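Local coordinates for protein restriction endonuclease EcoP15I, restriction subunit (Escherichia coli, PDB 4ZCF) that recognises two inversely oriented CAGCAG sites with the modification subunit and cleaves DNA downstream of one, as the ATP-dependent helicase-like and endonuclease subunit of a type III restriction enzyme, at residues C[41-46]-C[105-109]; C[71-75]-C[260-264]; C[279-285]-C[552-558]; C[396-400]-C[487-493]; C[745-749]-C[763-767]. The contacts are given in a common frame with arbitrary orientation. Residues are numbered along the deposited sequence.

Contact 1: residues C[41-46]-C[105-109]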
# COMPACT_ATOMS: atom_id res chain seq x y z
N LEU C 41 -16.39 17.26 4.32
CA LEU C 41 -15.00 17.26 3.85
C LEU C 41 -14.33 18.64 3.92
O LEU C 41 -13.10 18.71 4.08
CB LEU C 41 -14.89 16.70 2.41
CG LEU C 41 -15.69 15.44 2.03
CD1 LEU C 41 -16.37 15.63 0.75
CD2 LEU C 41 -14.81 14.28 1.90
N ALA C 42 -15.09 19.72 3.72
CA ALA C 42 -14.51 21.06 3.72
C ALA C 42 -14.61 21.76 5.07
O ALA C 42 -15.40 21.36 5.92
CB ALA C 42 -15.11 21.92 2.61
N ASN C 43 -13.79 22.80 5.26
CA ASN C 43 -13.77 23.61 6.46
C ASN C 43 -14.93 24.60 6.48
O ASN C 43 -15.30 25.10 5.41
CB ASN C 43 -12.50 24.46 6.48
CG ASN C 43 -11.34 24.00 7.30
OD1 ASN C 43 -11.39 23.02 8.07
ND2 ASN C 43 -10.27 24.72 7.14
N PRO C 44 -15.41 25.04 7.68
CA PRO C 44 -16.39 26.14 7.71
C PRO C 44 -15.71 27.44 7.25
O PRO C 44 -14.51 27.63 7.48
CB PRO C 44 -16.76 26.23 9.20
CG PRO C 44 -16.23 24.98 9.83
CD PRO C 44 -15.03 24.62 9.04
N GLU C 45 -16.46 28.31 6.57
CA GLU C 45 -15.90 29.59 6.12
C GLU C 45 -15.95 30.56 7.31
O GLU C 45 -17.03 30.91 7.77
CB GLU C 45 -16.69 30.14 4.93
N LEU C 46 -14.78 30.91 7.87
CA LEU C 46 -14.67 31.83 9.01
C LEU C 46 -14.64 33.28 8.51
O LEU C 46 -13.58 33.81 8.15
CB LEU C 46 -13.45 31.49 9.90
CG LEU C 46 -13.42 32.16 11.27
CD1 LEU C 46 -14.57 31.68 12.15
CD2 LEU C 46 -12.08 31.92 11.96
N PHE C 105 -13.76 27.60 16.65
CA PHE C 105 -14.48 27.67 15.37
C PHE C 105 -14.76 26.39 14.61
O PHE C 105 -15.50 26.43 13.62
CB PHE C 105 -13.80 28.70 14.45
CG PHE C 105 -13.41 29.97 15.17
CD1 PHE C 105 -14.38 30.86 15.62
CD2 PHE C 105 -12.07 30.27 15.41
CE1 PHE C 105 -14.01 32.03 16.29
CE2 PHE C 105 -11.70 31.45 16.07
CZ PHE C 105 -12.68 32.32 16.51
N GLY C 106 -14.16 25.29 15.03
CA GLY C 106 -14.34 24.01 14.34
C GLY C 106 -13.64 23.92 13.00
O GLY C 106 -14.13 23.26 12.08
N ILE C 107 -12.48 24.59 12.89
CA ILE C 107 -11.62 24.49 11.72
C ILE C 107 -10.88 23.15 11.96
O ILE C 107 -10.30 22.96 13.03
CB ILE C 107 -10.66 25.72 11.58
CG1 ILE C 107 -11.41 27.08 11.63
CG2 ILE C 107 -9.75 25.61 10.34
CD1 ILE C 107 -12.32 27.46 10.40
N ASN C 108 -11.02 22.19 11.03
CA ASN C 108 -10.43 20.86 11.23
C ASN C 108 -9.42 20.42 10.15
O ASN C 108 -8.92 19.29 10.21
CB ASN C 108 -11.54 19.82 11.45
CG ASN C 108 -12.39 19.54 10.23
OD1 ASN C 108 -12.94 20.44 9.60
ND2 ASN C 108 -12.55 18.25 9.92
N LYS C 109 -9.15 21.30 9.17
CA LYS C 109 -8.24 21.02 8.07
C LYS C 109 -7.25 22.16 7.87
O LYS C 109 -7.65 23.30 7.62
CB LYS C 109 -9.01 20.63 6.80
CG LYS C 109 -9.47 19.17 6.86
CD LYS C 109 -10.02 18.65 5.58
CE LYS C 109 -10.72 17.34 5.86
NZ LYS C 109 -11.32 16.76 4.62
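In the first RecA-like (P-loop NTPase) lobe, the turn between helix 90-105 and strand 109-113 is clasped by the chain that leads into strand 45-47; the pair buries 465 Å². Phe105 closes the helix, and its ring receives Leu46 in a CH-pi contact: Leu46 CD2 lies 4.1 Å from the ring centroid and 21° off the normal, hence over the face. Gly106 then leaves helical geometry with positive phi (73°), a conformation glycine adopts readily, and its O comes within 3.4 Å of Pro44 CD. Ile107 fills the middle of the interface, its CD1 standing 4.2 Å from both Pro44 CD and Leu46 CB; Phe222 of strand 222-226 also packs on Ile107 and Leu46. From Asn108 onward the chemistry turns polar, because Asn43 bridges the start of the strand. Asn43 OD1 accepts from Asn108 N at 3.1 Å and, weakly, from Lys109 N at 3.0 Å, while Asn43 ND2 gives one bond to Lys109 O at 3.0 Å and another to the carbonyl of Lys220. Lys109 finally extends its side chain back along the first segment, with further acceptors at Phe170 O and Ala173 O, and Lys109 NZ donates to Leu41 O at 2.7 Å.

Contact 2: residues C[71-75]-C[260-264]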
# COMPACT_ATOMS: atom_id res chain seq x y z
N ASP C 71 3.73 49.61 8.09
CA ASP C 71 4.56 48.44 7.78
C ASP C 71 4.22 47.20 8.63
O ASP C 71 4.67 46.10 8.29
CB ASP C 71 6.05 48.80 7.95
CG ASP C 71 6.56 49.89 7.02
OD1 ASP C 71 5.81 50.30 6.11
OD2 ASP C 71 7.72 50.31 7.20
N ASN C 72 3.44 47.38 9.73
CA ASN C 72 3.06 46.33 10.67
C ASN C 72 1.61 45.84 10.54
O ASN C 72 1.27 44.82 11.13
CB ASN C 72 3.36 46.76 12.12
CG ASN C 72 4.83 46.86 12.50
OD1 ASN C 72 5.75 46.59 11.71
ND2 ASN C 72 5.08 47.25 13.74
N HIS C 73 0.75 46.57 9.79
CA HIS C 73 -0.65 46.19 9.63
C HIS C 73 -1.17 46.40 8.21
O HIS C 73 -0.61 47.20 7.46
CB HIS C 73 -1.55 46.88 10.68
CG HIS C 73 -2.07 48.24 10.29
ND1 HIS C 73 -1.23 49.33 10.14
CD2 HIS C 73 -3.35 48.64 10.05
CE1 HIS C 73 -2.01 50.34 9.80
NE2 HIS C 73 -3.29 49.97 9.74
N ASN C 74 -2.23 45.65 7.83
CA ASN C 74 -2.90 45.66 6.52
C ASN C 74 -4.24 44.88 6.58
O ASN C 74 -4.23 43.65 6.62
CB ASN C 74 -1.98 45.08 5.43
CG ASN C 74 -2.47 45.20 4.01
OD1 ASN C 74 -3.66 45.38 3.73
ND2 ASN C 74 -1.55 45.06 3.07
N ALA C 75 -5.37 45.61 6.58
CA ALA C 75 -6.73 45.04 6.61
C ALA C 75 -7.17 44.41 5.28
O ALA C 75 -8.19 43.73 5.23
CB ALA C 75 -7.74 46.10 7.04
N TYR C 260 6.46 42.76 7.11
CA TYR C 260 5.29 42.16 7.70
C TYR C 260 4.05 42.44 6.89
O TYR C 260 4.06 43.29 6.00
CB TYR C 260 5.08 42.70 9.14
CG TYR C 260 6.26 42.52 10.07
CD1 TYR C 260 6.57 41.27 10.60
CD2 TYR C 260 7.03 43.61 10.47
CE1 TYR C 260 7.65 41.10 11.47
CE2 TYR C 260 8.11 43.45 11.34
CZ TYR C 260 8.43 42.19 11.83
OH TYR C 260 9.49 42.02 12.69
N LYS C 261 2.97 41.74 7.23
CA LYS C 261 1.65 41.93 6.64
C LYS C 261 0.74 42.38 7.78
O LYS C 261 0.24 43.50 7.73
CB LYS C 261 1.16 40.67 5.91
CG LYS C 261 1.97 40.36 4.64
CD LYS C 261 1.40 41.05 3.40
CE LYS C 261 2.47 41.39 2.39
NZ LYS C 261 1.88 41.64 1.04
N ASN C 262 0.62 41.58 8.84
CA ASN C 262 -0.14 41.91 10.04
C ASN C 262 0.62 41.36 11.25
O ASN C 262 0.38 40.22 11.66
CB ASN C 262 -1.58 41.37 9.96
CG ASN C 262 -2.46 42.12 8.99
OD1 ASN C 262 -2.81 43.28 9.20
ND2 ASN C 262 -2.85 41.49 7.90
N LEU C 263 1.60 42.13 11.77
CA LEU C 263 2.40 41.69 12.91
C LEU C 263 1.57 41.69 14.17
O LEU C 263 1.09 42.73 14.62
CB LEU C 263 3.72 42.45 13.06
CG LEU C 263 4.61 42.02 14.23
CD1 LEU C 263 5.06 40.57 14.10
CD2 LEU C 263 5.81 42.92 14.37
N VAL C 264 1.36 40.48 14.70
CA VAL C 264 0.51 40.22 15.84
C VAL C 264 1.29 39.89 17.12
O VAL C 264 0.83 40.21 18.23
CB VAL C 264 -0.53 39.16 15.38
CG1 VAL C 264 -0.39 37.81 16.07
CG2 VAL C 264 -1.94 39.70 15.47
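At the edge of the parallel sheet of the first RecA-like lobe, the loop 71-75 ahead of strand 79-84 meets the entry into the outermost strand, 263-267. Three hydrogen bonds define the contact. Leu263 N donates to Asn72 O (2.8 Å, 149° at the hydrogen), and the same carbonyl has Asn262 CA at 3.4 Å in a CA-H...O contact. The side-chain amide of Asn262 then reads the backbone of Asn74 in both senses: Asn262 OD1 accepts from Asn74 N at 2.8 Å, and Asn262 ND2 donates to Asn74 O at 2.9 Å. Because ND2 also donates to Ile79 O, this side chain ties the loop to strand 79-84. Polar groups of the loop are satisfied locally: Asn72 ND2 by Ala67 O, His73 ND1 by Ser69 O and Asn74 OD1 by Lys76 N. Lys261 O lies 3.3 Å from Asn74 N, but the angle is too poor for a bond. Packing is modest: Asn72 gives the largest share (78 Å²) of the 338 Å² buried. Tyr260, its CA-to-CB bond toward the loop, packs on Asp71 and Asn72, Asp71 O lying 3.5 Å from Tyr260 CB and Asn72 OD1 3.5 Å from Tyr260 CD2.

Contact 3: residues C[279-285]-C[552-558]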
# COMPACT_ATOMS: atom_id res chain seq x y z
N LYS C 279 20.02 29.16 26.39
CA LYS C 279 21.38 29.06 26.94
C LYS C 279 22.25 30.25 26.47
O LYS C 279 22.08 30.73 25.35
CB LYS C 279 22.08 27.77 26.49
CG LYS C 279 21.53 26.48 27.05
CD LYS C 279 22.55 25.38 26.79
CE LYS C 279 21.96 24.00 26.83
NZ LYS C 279 21.82 23.41 25.48
N GLY C 280 23.18 30.68 27.32
CA GLY C 280 24.13 31.73 26.98
C GLY C 280 25.25 31.15 26.13
O GLY C 280 25.36 29.93 26.02
N ILE C 281 26.08 32.01 25.51
CA ILE C 281 27.17 31.50 24.66
C ILE C 281 28.56 31.71 25.25
O ILE C 281 28.84 32.78 25.79
CB ILE C 281 27.08 32.02 23.18
CG1 ILE C 281 25.62 32.18 22.67
CG2 ILE C 281 27.97 31.20 22.22
CD1 ILE C 281 24.82 30.86 22.37
N ASP C 282 29.45 30.70 25.10
CA ASP C 282 30.85 30.73 25.53
C ASP C 282 31.74 30.30 24.37
O ASP C 282 32.02 29.11 24.18
CB ASP C 282 31.08 29.89 26.80
CG ASP C 282 30.59 30.55 28.08
OD1 ASP C 282 30.62 31.80 28.16
OD2 ASP C 282 30.19 29.81 29.01
N ALA C 283 32.15 31.29 23.56
CA ALA C 283 32.96 31.10 22.35
C ALA C 283 34.44 30.86 22.59
O ALA C 283 35.07 31.54 23.41
CB ALA C 283 32.76 32.27 21.42
N TYR C 284 35.01 29.88 21.83
CA TYR C 284 36.42 29.46 21.85
C TYR C 284 37.03 29.60 20.46
O TYR C 284 36.59 28.91 19.53
CB TYR C 284 36.56 28.01 22.33
CG TYR C 284 36.16 27.78 23.77
CD1 TYR C 284 37.09 27.90 24.80
CD2 TYR C 284 34.87 27.39 24.10
CE1 TYR C 284 36.74 27.68 26.13
CE2 TYR C 284 34.50 27.15 25.43
CZ TYR C 284 35.44 27.29 26.44
OH TYR C 284 35.08 27.06 27.75
N ILE C 285 38.04 30.48 20.32
CA ILE C 285 38.75 30.73 19.06
C ILE C 285 40.11 29.99 19.09
O ILE C 285 41.01 30.39 19.83
CB ILE C 285 38.93 32.25 18.78
CG1 ILE C 285 37.79 33.17 19.34
CG2 ILE C 285 39.30 32.53 17.33
CD1 ILE C 285 36.38 33.14 18.71
N PHE C 552 22.12 27.79 32.35
CA PHE C 552 23.18 27.08 31.62
C PHE C 552 23.71 27.87 30.43
O PHE C 552 23.09 28.85 30.00
CB PHE C 552 22.66 25.73 31.10
CG PHE C 552 22.02 24.84 32.13
CD1 PHE C 552 20.65 24.92 32.38
CD2 PHE C 552 22.77 23.88 32.81
CE1 PHE C 552 20.06 24.08 33.33
CE2 PHE C 552 22.16 23.04 33.74
CZ PHE C 552 20.81 23.14 34.00
N THR C 553 24.86 27.40 29.90
CA THR C 553 25.56 28.00 28.76
C THR C 553 26.02 26.95 27.74
O THR C 553 26.47 25.86 28.14
CB THR C 553 26.76 28.83 29.25
OG1 THR C 553 27.50 28.06 30.19
CG2 THR C 553 26.36 30.18 29.86
N LEU C 554 25.94 27.29 26.43
CA LEU C 554 26.41 26.46 25.32
C LEU C 554 27.80 26.93 24.92
O LEU C 554 27.98 28.10 24.59
CB LEU C 554 25.45 26.49 24.09
CG LEU C 554 26.05 25.95 22.76
CD1 LEU C 554 25.84 24.46 22.62
CD2 LEU C 554 25.52 26.69 21.56
N LYS C 555 28.77 26.02 24.96
CA LYS C 555 30.14 26.32 24.57
C LYS C 555 30.24 26.08 23.06
O LYS C 555 29.80 25.04 22.57
CB LYS C 555 31.15 25.48 25.36
CG LYS C 555 31.12 25.70 26.87
CD LYS C 555 32.21 24.88 27.55
CE LYS C 555 32.12 24.86 29.05
NZ LYS C 555 33.12 23.94 29.65
N TYR C 556 30.75 27.07 22.32
CA TYR C 556 30.87 27.01 20.87
C TYR C 556 32.33 27.14 20.45
O TYR C 556 33.01 28.07 20.86
CB TYR C 556 30.00 28.11 20.23
CG TYR C 556 29.56 27.78 18.82
CD1 TYR C 556 30.36 28.10 17.73
CD2 TYR C 556 28.36 27.11 18.58
CE1 TYR C 556 29.97 27.79 16.43
CE2 TYR C 556 27.96 26.80 17.28
CZ TYR C 556 28.77 27.14 16.21
OH TYR C 556 28.40 26.83 14.92
N TYR C 557 32.81 26.19 19.63
CA TYR C 557 34.20 26.12 19.17
C TYR C 557 34.33 26.51 17.71
O TYR C 557 33.75 25.86 16.84
CB TYR C 557 34.80 24.73 19.44
CG TYR C 557 34.86 24.40 20.91
CD1 TYR C 557 33.73 23.95 21.59
CD2 TYR C 557 36.04 24.54 21.63
CE1 TYR C 557 33.77 23.66 22.95
CE2 TYR C 557 36.09 24.25 23.00
CZ TYR C 557 34.95 23.81 23.65
OH TYR C 557 35.00 23.55 24.99
N VAL C 558 35.11 27.58 17.45
CA VAL C 558 35.38 28.11 16.11
C VAL C 558 36.87 28.13 15.72
O VAL C 558 37.76 27.92 16.55
CB VAL C 558 34.65 29.44 15.77
CG1 VAL C 558 33.16 29.23 15.58
CG2 VAL C 558 34.92 30.52 16.81
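Six backbone hydrogen bonds join strands 280-285 and 553-558 as parallel neighbours. Gly280 N donates to Phe552 O (3.2 Å), Leu554 N to Gly280 O (2.7 Å), Asp282 N to Leu554 O (3.0 Å), Tyr556 N to Asp282 O (3.0 Å), Tyr284 N to Tyr556 O (2.9 Å) and Val558 N to Tyr284 O (2.9 Å). Gly280, Asp282 and Tyr284 thus use both N and O, the alternation of parallel pairing, with segment axes 26° apart. Lys279 sends its amine to the carbonyls of Pro511, Val513, Gly535 and Arg537. A weak bond from Thr553 OG1 to Asp282 OD2 (3.4 Å) adds to one face. On that face the rings of Tyr284 and Tyr557 form an offset stack, their centroids 4.5 Å apart and planes at 6°; helix 368-389 packs on both tyrosines. The other face is largely apolar: Ile281 CD1 meets Leu554 CD2 at 4.3 Å, Ile281 CG2 lies 4.2 Å from Tyr556 CB, and Ile285 CD1 meets Val558 CG2 at 3.6 Å, with Phe565 of helix 565-576 touching Ala283, Ile285 and Val558. Backbone pairing therefore fixes the register in the sheet of the second RecA-like lobe, while the side chains fit its two faces to different helices.

Contact 4: residues C[396-400]-C[487-493]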
# COMPACT_ATOMS: atom_id res chain seq x y z
N ILE C 396 21.85 15.82 35.01
CA ILE C 396 21.62 16.29 33.63
C ILE C 396 22.69 15.62 32.77
O ILE C 396 23.88 15.72 33.12
CB ILE C 396 21.72 17.85 33.54
CG1 ILE C 396 20.69 18.54 34.45
CG2 ILE C 396 21.58 18.35 32.09
CD1 ILE C 396 21.25 19.65 35.32
N LYS C 397 22.30 14.93 31.68
CA LYS C 397 23.26 14.28 30.79
C LYS C 397 23.73 15.26 29.70
O LYS C 397 22.94 15.61 28.81
CB LYS C 397 22.70 12.99 30.18
CG LYS C 397 23.75 12.19 29.42
CD LYS C 397 23.14 11.09 28.58
CE LYS C 397 24.22 10.28 27.90
NZ LYS C 397 23.65 9.24 27.01
N PRO C 398 25.00 15.74 29.75
CA PRO C 398 25.47 16.68 28.72
C PRO C 398 25.94 15.98 27.45
O PRO C 398 26.33 14.81 27.48
CB PRO C 398 26.60 17.44 29.42
CG PRO C 398 27.07 16.55 30.52
CD PRO C 398 26.08 15.43 30.73
N LEU C 399 25.90 16.70 26.33
CA LEU C 399 26.33 16.17 25.04
C LEU C 399 27.28 17.14 24.35
O LEU C 399 27.13 18.36 24.48
CB LEU C 399 25.13 15.84 24.11
CG LEU C 399 23.96 14.95 24.62
CD1 LEU C 399 22.84 14.88 23.60
CD2 LEU C 399 24.41 13.53 24.96
N THR C 400 28.27 16.59 23.62
CA THR C 400 29.23 17.33 22.80
C THR C 400 28.99 16.88 21.36
O THR C 400 28.95 15.67 21.08
CB THR C 400 30.69 17.14 23.28
OG1 THR C 400 30.86 17.81 24.54
CG2 THR C 400 31.72 17.71 22.29
N LEU C 487 17.20 7.91 23.13
CA LEU C 487 18.31 7.03 23.46
C LEU C 487 19.50 7.86 23.95
O LEU C 487 19.99 7.59 25.04
CB LEU C 487 18.69 6.14 22.27
CG LEU C 487 17.60 5.20 21.76
CD1 LEU C 487 17.92 4.70 20.37
CD2 LEU C 487 17.38 4.04 22.72
N LEU C 488 19.91 8.90 23.18
CA LEU C 488 21.02 9.79 23.53
C LEU C 488 20.85 10.50 24.88
O LEU C 488 21.86 10.77 25.54
CB LEU C 488 21.26 10.86 22.44
CG LEU C 488 22.24 10.56 21.30
CD1 LEU C 488 22.38 11.78 20.39
CD2 LEU C 488 23.64 10.12 21.83
N LEU C 489 19.61 10.84 25.26
CA LEU C 489 19.32 11.55 26.51
C LEU C 489 19.25 10.61 27.73
O LEU C 489 19.31 11.09 28.87
CB LEU C 489 18.04 12.41 26.37
CG LEU C 489 17.99 13.40 25.18
CD1 LEU C 489 16.56 13.74 24.80
CD2 LEU C 489 18.73 14.66 25.47
N SER C 490 19.15 9.29 27.48
CA SER C 490 19.08 8.23 28.50
C SER C 490 20.42 8.04 29.20
O SER C 490 21.43 7.76 28.56
CB SER C 490 18.61 6.92 27.88
OG SER C 490 18.62 5.83 28.79
N LEU C 491 20.39 8.16 30.54
CA LEU C 491 21.56 8.00 31.40
C LEU C 491 22.03 6.53 31.49
O LEU C 491 23.08 6.24 32.10
CB LEU C 491 21.29 8.62 32.78
CG LEU C 491 21.52 10.13 32.89
CD1 LEU C 491 20.33 10.94 32.35
CD2 LEU C 491 21.77 10.54 34.32
N ASP C 492 21.29 5.61 30.85
CA ASP C 492 21.62 4.19 30.78
C ASP C 492 22.77 3.92 29.78
O ASP C 492 23.58 3.03 30.04
CB ASP C 492 20.39 3.38 30.39
N ASN C 493 22.84 4.67 28.65
CA ASN C 493 23.90 4.50 27.64
C ASN C 493 25.06 5.52 27.73
O ASN C 493 24.82 6.71 27.96
CB ASN C 493 23.34 4.39 26.22
CG ASN C 493 22.68 5.63 25.73
OD1 ASN C 493 23.30 6.48 25.08
ND2 ASN C 493 21.40 5.77 26.05
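Leading into strand 399-404, an interior strand of the second RecA-like lobe, the segment 396-400 meets the chain that leaves helix 485-488. Ile396 points away. Lys397 dominates the contact: of the 324 Å² buried, 120 Å² belongs to this residue. All four of its chi angles are trans, so the extended side chain reaches into the curl of the backbone, where Lys397 NZ donates to Leu488 O at 2.8 Å, Ser490 O at 3.1 Å and Asn493 O at 2.9 Å; Arg495 O is a further acceptor. The aliphatic part packs too, with Lys397 CB 3.8 Å from Leu491 CD1. Pro398 turns to helix 368-389. Leu399 points back across the contact, its CD2 lying 3.8 Å from Leu488 O and its CD1 4.5 Å from Leu488 CB. The acceptors gather because the second segment folds on itself: Ser490 to Asn493 form a type I beta turn, and Asn493 ND2 donates to Leu487 O at 2.5 Å. The side chain of Leu489 is about 10 Å from the bound AMP. Carbonyls rather than carboxylates bind the ammonium group, so the buried lysine is held by the shape of the main chain and not by a salt bridge.

Contact 5: residues C[745-749]-C[763-767]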
# COMPACT_ATOMS: atom_id res chain seq x y z
N TYR C 745 -23.17 22.73 25.82
CA TYR C 745 -23.15 22.98 27.27
C TYR C 745 -22.32 21.87 27.96
O TYR C 745 -21.61 22.16 28.93
CB TYR C 745 -24.59 23.08 27.83
CG TYR C 745 -24.72 23.14 29.34
CD1 TYR C 745 -24.04 24.09 30.09
CD2 TYR C 745 -25.60 22.29 30.00
CE1 TYR C 745 -24.17 24.15 31.48
CE2 TYR C 745 -25.76 22.35 31.39
CZ TYR C 745 -25.05 23.29 32.13
OH TYR C 745 -25.18 23.32 33.50
N ARG C 746 -22.35 20.63 27.40
CA ARG C 746 -21.57 19.48 27.86
C ARG C 746 -20.07 19.76 27.73
O ARG C 746 -19.35 19.60 28.71
CB ARG C 746 -21.94 18.23 27.06
N GLU C 747 -19.62 20.23 26.55
CA GLU C 747 -18.23 20.58 26.24
C GLU C 747 -17.74 21.77 27.07
O GLU C 747 -16.54 21.87 27.35
CB GLU C 747 -18.09 20.88 24.75
N PHE C 748 -18.68 22.65 27.48
CA PHE C 748 -18.43 23.83 28.32
C PHE C 748 -18.06 23.38 29.76
O PHE C 748 -16.93 23.63 30.20
CB PHE C 748 -19.65 24.78 28.28
CG PHE C 748 -19.65 25.93 29.26
CD1 PHE C 748 -18.84 27.04 29.04
CD2 PHE C 748 -20.46 25.90 30.39
CE1 PHE C 748 -18.81 28.10 29.96
CE2 PHE C 748 -20.44 26.96 31.31
CZ PHE C 748 -19.61 28.05 31.08
N LEU C 749 -18.98 22.64 30.44
CA LEU C 749 -18.79 22.08 31.79
C LEU C 749 -17.54 21.20 31.92
O LEU C 749 -16.92 21.17 32.99
CB LEU C 749 -20.02 21.25 32.22
CG LEU C 749 -21.31 22.01 32.52
CD1 LEU C 749 -22.45 21.05 32.68
CD2 LEU C 749 -21.17 22.88 33.78
N LEU C 763 -21.34 22.31 39.54
CA LEU C 763 -21.33 23.41 38.57
C LEU C 763 -22.69 23.43 37.87
O LEU C 763 -23.26 24.50 37.65
CB LEU C 763 -20.23 23.19 37.50
CG LEU C 763 -18.78 23.41 37.91
CD1 LEU C 763 -17.82 22.94 36.84
CD2 LEU C 763 -18.52 24.85 38.25
N HIS C 764 -23.20 22.25 37.53
CA HIS C 764 -24.49 22.08 36.89
C HIS C 764 -25.64 22.47 37.85
O HIS C 764 -26.62 23.06 37.41
CB HIS C 764 -24.62 20.63 36.41
CG HIS C 764 -25.97 20.26 35.90
ND1 HIS C 764 -26.46 20.78 34.71
CD2 HIS C 764 -26.89 19.43 36.42
CE1 HIS C 764 -27.66 20.26 34.56
NE2 HIS C 764 -27.96 19.43 35.56
N LYS C 765 -25.51 22.12 39.14
CA LYS C 765 -26.51 22.41 40.18
C LYS C 765 -26.69 23.92 40.38
O LYS C 765 -27.84 24.38 40.41
CB LYS C 765 -26.16 21.72 41.51
CG LYS C 765 -26.73 20.31 41.63
CD LYS C 765 -26.13 19.56 42.81
CE LYS C 765 -26.15 18.05 42.64
NZ LYS C 765 -27.52 17.48 42.69
N VAL C 766 -25.58 24.68 40.50
CA VAL C 766 -25.61 26.13 40.66
C VAL C 766 -26.21 26.80 39.42
O VAL C 766 -27.16 27.56 39.56
CB VAL C 766 -24.28 26.77 41.13
CG1 VAL C 766 -23.94 26.36 42.55
CG2 VAL C 766 -23.13 26.45 40.18
N PHE C 767 -25.72 26.43 38.21
CA PHE C 767 -26.22 26.95 36.93
C PHE C 767 -27.73 26.69 36.74
O PHE C 767 -28.41 27.46 36.07
CB PHE C 767 -25.40 26.42 35.74
CG PHE C 767 -23.94 26.83 35.65
CD1 PHE C 767 -23.50 28.02 36.22
CD2 PHE C 767 -23.03 26.05 34.95
CE1 PHE C 767 -22.16 28.40 36.13
CE2 PHE C 767 -21.68 26.44 34.86
CZ PHE C 767 -21.26 27.61 35.45
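A single hydrogen bond supplies the polar part of this helix-helix contact: Tyr745 OH and His764 ND1 are 3.1 Å apart, and either could be the donor. Both atoms lie near the other ring's plane, so the rings meet through their edges. Apolar packing does the rest. Phe767 points toward helix 745-756 and is met by three residues within about one turn: its CD2 lies 4.1 Å from Tyr745 CE1, while its CE2 is 3.8 Å from both Phe748 CE2 and Leu749 CD2. The same Leu749 CD2 also touches Leu763 CB at 3.8 Å. Beyond the pair, Phe695 of helix 688-701 packs on Leu763, and the modification subunit covers the polar corner, with Phe532 of that chain edge-to-face on His764 and against Leu749. The short helical axes approach no closer than 12.1 Å, at 121° between directions, and only 260 Å² is buried, so side chains bridge the gap. Such a geometry fits two consecutive helices joined by a short connection and packed at a steep angle, at the interface between subunits.

How the contacts relate
Contacts 1 and 2 belong to the first RecA-like lobe and contacts 3 and 4 to the second, whose parallel sheet repeats the strand order of the first. Contacts 1 and 2 cross along the chain without touching; both use an asparagine side chain to hold backbone beside a strand, but contact 1 is buried and contact 2 partly buried at a sheet edge. Contacts 3 and 4 reach one sheet and meet where Phe552 CZ packs 3.8 Å from Ile396 CD1; strand pairing in contact 3 gives way to a lysine among carbonyls in contact 4. Contact 5, buried but peripheral, is alone in joining helices to each other and in touching the modification subunit.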